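Local coordinates for lovastatin nonaketide synthase, polyketide synthase component (Aspergillus terreus, PDB 7CPX), which builds the polyketide dihydromonacolin L on its acyl carrier domain from nine malonyl-CoA units, as a homodimer working with its partner LovC in lovastatin biosynthesis, at residues Y1641-Q1653 and M1665-L1679. The protein carries 2 engineered substitutions. Numbering follows the deposited sequence.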
# COMPACT_ATOMS: atom_id res chain seq x y z
N TYR A 1641 -38.26 58.73 -57.73
CA TYR A 1641 -39.51 58.33 -58.38
C TYR A 1641 -40.66 58.23 -57.38
O TYR A 1641 -41.74 58.77 -57.63
CB TYR A 1641 -39.32 57.01 -59.12
CG TYR A 1641 -38.52 57.16 -60.40
CD1 TYR A 1641 -37.14 57.17 -60.38
CD2 TYR A 1641 -39.16 57.29 -61.62
CE1 TYR A 1641 -36.40 57.31 -61.54
CE2 TYR A 1641 -38.44 57.43 -62.79
CZ TYR A 1641 -37.06 57.44 -62.75
OH TYR A 1641 -36.34 57.58 -63.91
N PRO A 1642 -40.46 57.53 -56.26
CA PRO A 1642 -41.51 57.51 -55.24
C PRO A 1642 -41.76 58.90 -54.70
O PRO A 1642 -40.85 59.75 -54.69
CB PRO A 1642 -40.93 56.57 -54.16
CG PRO A 1642 -39.47 56.51 -54.43
CD PRO A 1642 -39.34 56.64 -55.91
N PRO A 1643 -42.98 59.18 -54.25
CA PRO A 1643 -43.29 60.53 -53.78
C PRO A 1643 -42.37 60.96 -52.65
O PRO A 1643 -42.00 60.16 -51.79
CB PRO A 1643 -44.75 60.42 -53.30
CG PRO A 1643 -45.29 59.23 -54.00
CD PRO A 1643 -44.15 58.28 -54.15
N LEU A 1644 -41.99 62.23 -52.66
CA LEU A 1644 -41.11 62.81 -51.66
C LEU A 1644 -41.87 63.85 -50.85
O LEU A 1644 -42.55 64.71 -51.42
CB LEU A 1644 -39.87 63.43 -52.31
CG LEU A 1644 -38.80 63.92 -51.32
CD1 LEU A 1644 -37.41 63.60 -51.84
CD2 LEU A 1644 -38.95 65.41 -51.06
N VAL A 1645 -41.75 63.76 -49.53
CA VAL A 1645 -42.43 64.66 -48.61
C VAL A 1645 -41.40 65.23 -47.65
O VAL A 1645 -40.73 64.47 -46.93
CB VAL A 1645 -43.55 63.95 -47.83
CG1 VAL A 1645 -44.31 64.95 -46.98
CG2 VAL A 1645 -44.49 63.23 -48.79
N VAL A 1646 -41.27 66.55 -47.61
CA VAL A 1646 -40.34 67.23 -46.72
C VAL A 1646 -41.13 67.80 -45.55
O VAL A 1646 -42.17 68.45 -45.75
CB VAL A 1646 -39.56 68.33 -47.46
CG1 VAL A 1646 -38.47 68.89 -46.56
CG2 VAL A 1646 -38.97 67.79 -48.75
N VAL A 1647 -40.64 67.56 -44.34
CA VAL A 1647 -41.28 68.03 -43.12
C VAL A 1647 -40.25 68.81 -42.32
O VAL A 1647 -39.12 68.35 -42.12
CB VAL A 1647 -41.84 66.86 -42.28
CG1 VAL A 1647 -42.69 67.38 -41.14
CG2 VAL A 1647 -42.63 65.91 -43.16
N GLY A 1648 -40.64 70.01 -41.87
CA GLY A 1648 -39.75 70.89 -41.13
C GLY A 1648 -39.56 72.21 -41.87
O GLY A 1648 -40.50 72.76 -42.44
N GLY A 1649 -38.32 72.69 -41.85
CA GLY A 1649 -38.00 73.93 -42.52
C GLY A 1649 -38.41 75.19 -41.79
O GLY A 1649 -38.39 76.26 -42.40
N GLN A 1650 -38.78 75.09 -40.52
CA GLN A 1650 -39.21 76.28 -39.78
C GLN A 1650 -38.03 77.17 -39.44
O GLN A 1650 -38.10 78.40 -39.61
CB GLN A 1650 -39.96 75.86 -38.52
CG GLN A 1650 -40.64 77.01 -37.79
CD GLN A 1650 -41.78 77.62 -38.59
OE1 GLN A 1650 -42.13 77.12 -39.66
NE2 GLN A 1650 -42.36 78.69 -38.07
N THR A 1651 -36.94 76.59 -38.95
CA THR A 1651 -35.78 77.38 -38.55
C THR A 1651 -35.11 77.99 -39.78
O THR A 1651 -35.11 77.38 -40.86
CB THR A 1651 -34.78 76.50 -37.79
OG1 THR A 1651 -35.47 75.73 -36.80
CG2 THR A 1651 -33.72 77.35 -37.11
N PRO A 1652 -34.54 79.19 -39.66
CA PRO A 1652 -33.91 79.81 -40.84
C PRO A 1652 -32.89 78.91 -41.52
O PRO A 1652 -32.86 78.84 -42.76
CB PRO A 1652 -33.26 81.07 -40.26
CG PRO A 1652 -34.13 81.43 -39.11
CD PRO A 1652 -34.59 80.12 -38.52
N GLN A 1653 -32.06 78.20 -40.75
CA GLN A 1653 -31.20 77.19 -41.35
C GLN A 1653 -32.03 76.06 -41.95
O GLN A 1653 -31.71 75.54 -43.02
CB GLN A 1653 -30.22 76.64 -40.32
CG GLN A 1653 -28.97 77.50 -40.14
CD GLN A 1653 -28.10 77.50 -41.38
OE1 GLN A 1653 -28.16 76.58 -42.20
NE2 GLN A 1653 -27.28 78.53 -41.52
N MET A 1665 -33.01 68.63 -55.52
CA MET A 1665 -33.71 67.37 -55.73
C MET A 1665 -34.03 67.21 -57.22
O MET A 1665 -34.40 68.19 -57.88
CB MET A 1665 -34.99 67.33 -54.91
CG MET A 1665 -35.78 66.03 -55.03
SD MET A 1665 -37.47 66.18 -54.42
CE MET A 1665 -38.21 67.21 -55.68
N PRO A 1666 -33.90 66.01 -57.77
CA PRO A 1666 -34.29 65.80 -59.16
C PRO A 1666 -35.80 65.90 -59.32
O PRO A 1666 -36.53 65.91 -58.32
CB PRO A 1666 -33.79 64.37 -59.46
CG PRO A 1666 -33.77 63.71 -58.13
CD PRO A 1666 -33.39 64.77 -57.15
N PRO A 1667 -36.30 66.00 -60.55
CA PRO A 1667 -37.75 66.10 -60.74
C PRO A 1667 -38.48 64.94 -60.08
O PRO A 1667 -38.37 63.79 -60.52
CB PRO A 1667 -37.92 66.08 -62.26
CG PRO A 1667 -36.61 66.57 -62.79
CD PRO A 1667 -35.57 66.07 -61.83
N ARG A 1668 -39.24 65.24 -59.02
CA ARG A 1668 -39.96 64.23 -58.26
C ARG A 1668 -41.26 64.84 -57.76
O ARG A 1668 -41.33 66.06 -57.58
CB ARG A 1668 -39.14 63.72 -57.07
CG ARG A 1668 -37.81 63.07 -57.44
CD ARG A 1668 -38.03 61.75 -58.15
NE ARG A 1668 -36.77 61.04 -58.39
CZ ARG A 1668 -36.02 61.18 -59.47
NH1 ARG A 1668 -36.36 62.00 -60.45
NH2 ARG A 1668 -34.90 60.48 -59.58
N PRO A 1669 -42.29 64.03 -57.53
CA PRO A 1669 -43.46 64.54 -56.81
C PRO A 1669 -43.04 65.05 -55.44
O PRO A 1669 -42.24 64.42 -54.75
CB PRO A 1669 -44.39 63.33 -56.72
CG PRO A 1669 -43.95 62.43 -57.83
CD PRO A 1669 -42.48 62.64 -57.97
N LEU A 1670 -43.60 66.19 -55.04
CA LEU A 1670 -43.14 66.87 -53.84
C LEU A 1670 -44.32 67.32 -52.99
O LEU A 1670 -45.31 67.86 -53.51
CB LEU A 1670 -42.27 68.09 -54.19
CG LEU A 1670 -41.74 68.88 -53.00
CD1 LEU A 1670 -40.86 68.01 -52.12
CD2 LEU A 1670 -40.97 70.11 -53.47
N GLN A 1671 -44.20 67.10 -51.69
CA GLN A 1671 -45.07 67.70 -50.69
C GLN A 1671 -44.20 68.35 -49.63
O GLN A 1671 -43.08 67.91 -49.38
CB GLN A 1671 -46.00 66.66 -50.04
CG GLN A 1671 -46.96 66.00 -51.00
CD GLN A 1671 -47.91 65.04 -50.31
OE1 GLN A 1671 -47.69 64.66 -49.16
NE2 GLN A 1671 -48.98 64.65 -51.00
N THR A 1672 -44.72 69.40 -49.00
CA THR A 1672 -43.96 70.13 -47.99
C THR A 1672 -44.87 70.50 -46.83
O THR A 1672 -46.02 70.90 -47.03
CB THR A 1672 -43.33 71.40 -48.58
OG1 THR A 1672 -44.35 72.23 -49.15
CG2 THR A 1672 -42.32 71.04 -49.65
N TYR A 1673 -44.34 70.36 -45.62
CA TYR A 1673 -45.06 70.71 -44.40
C TYR A 1673 -44.10 71.37 -43.43
O TYR A 1673 -42.98 70.87 -43.23
CB TYR A 1673 -45.70 69.47 -43.77
CG TYR A 1673 -46.64 68.74 -44.71
CD1 TYR A 1673 -47.97 69.09 -44.80
CD2 TYR A 1673 -46.18 67.71 -45.51
CE1 TYR A 1673 -48.83 68.43 -45.65
CE2 TYR A 1673 -47.02 67.04 -46.37
CZ TYR A 1673 -48.35 67.40 -46.44
OH TYR A 1673 -49.20 66.74 -47.30
N LYS A 1674 -44.53 72.48 -42.83
CA LYS A 1674 -43.65 73.22 -41.93
C LYS A 1674 -43.30 72.40 -40.69
O LYS A 1674 -42.16 72.42 -40.23
CB LYS A 1674 -44.31 74.54 -41.53
CG LYS A 1674 -44.72 75.42 -42.70
CD LYS A 1674 -43.52 75.79 -43.56
CE LYS A 1674 -43.92 76.72 -44.69
NZ LYS A 1674 -42.76 77.07 -45.55
N ARG A 1675 -44.28 71.68 -40.14
CA ARG A 1675 -44.10 70.96 -38.89
C ARG A 1675 -44.72 69.58 -39.01
O ARG A 1675 -45.59 69.33 -39.85
CB ARG A 1675 -44.72 71.71 -37.71
CG ARG A 1675 -44.18 73.12 -37.52
CD ARG A 1675 -45.08 73.94 -36.61
NE ARG A 1675 -46.41 74.11 -37.17
CZ ARG A 1675 -47.38 74.81 -36.61
NH1 ARG A 1675 -47.21 75.43 -35.45
NH2 ARG A 1675 -48.56 74.89 -37.22
N LEU A 1676 -44.26 68.67 -38.15
CA LEU A 1676 -44.82 67.32 -38.12
C LEU A 1676 -46.28 67.35 -37.69
O LEU A 1676 -47.09 66.53 -38.15
CB LEU A 1676 -44.00 66.43 -37.20
CG LEU A 1676 -44.38 64.95 -37.16
CD1 LEU A 1676 -44.41 64.35 -38.55
CD2 LEU A 1676 -43.43 64.17 -36.27
N VAL A 1677 -46.65 68.28 -36.80
CA VAL A 1677 -48.05 68.45 -36.45
C VAL A 1677 -48.86 68.84 -37.68
O VAL A 1677 -49.99 68.39 -37.87
CB VAL A 1677 -48.20 69.49 -35.32
CG1 VAL A 1677 -47.50 69.00 -34.06
CG2 VAL A 1677 -47.66 70.85 -35.75
N ASP A 1678 -48.28 69.68 -38.54
CA ASP A 1678 -48.94 70.02 -39.79
C ASP A 1678 -49.10 68.78 -40.67
O ASP A 1678 -50.12 68.62 -41.35
CB ASP A 1678 -48.15 71.10 -40.53
CG ASP A 1678 -47.96 72.35 -39.71
OD1 ASP A 1678 -48.84 72.65 -38.87
OD2 ASP A 1678 -46.94 73.04 -39.89
N LEU A 1679 -48.11 67.89 -40.65
CA LEU A 1679 -48.25 66.63 -41.37
C LEU A 1679 -49.42 65.82 -40.83
O LEU A 1679 -50.19 65.24 -41.60
CB LEU A 1679 -46.95 65.82 -41.26
CG LEU A 1679 -46.91 64.53 -42.09
CD1 LEU A 1679 -46.78 64.85 -43.57
CD2 LEU A 1679 -45.77 63.63 -41.63
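L1644 to V1647 pair in parallel with L1670 to Y1673, joined by five backbone hydrogen bonds that run from L1644 N to P1669 O at one end to G1648 N and Y1673 O at the other. The straightest, V1646 N to Q1671 O, spans 2.9 Å with 171° at the hydrogen. Helix 1652-1664 makes the crossover of this beta-alpha-beta unit and covers the face bearing L1644, V1646, L1670 and T1672. There the packing is dense: L1644 lies alongside L1670, L1644 CD2 3.4 Å from L1670 CD1, while L1644 CD1 approaches M1665 SD at 3.6 Å. On the other face, V1645 presents CG1, anti to the backbone N (chi1 -175°), to the edge of the Y1673 ring, 3.5 Å from CE2. Its CG2 approaches Q1671 OE1, which accepts a hydrogen bond from Y1673 OH at 3.2 Å. V1647 CG1 meets the start of helix 1676-1680 at L1676 N; the V1647 and L1679 side chains cross at about a right angle.

The ends are looser and more exposed. Y1641 CE1 lies over one face of the R1668 guanidinium, 4.0 Å from NH2, the planes 39° apart, with P1666 CG over the other face; K1674 CB approaches Q1650 OE1 at 3.9 Å. Strand 1670-1673 is outermost in its sheet within this chain, whereas 1644-1647 also bonds to strand 1689-1693. Main-chain hydrogen bonds and apolar packing, without an inter-segment salt bridge, thus attach the outer strand.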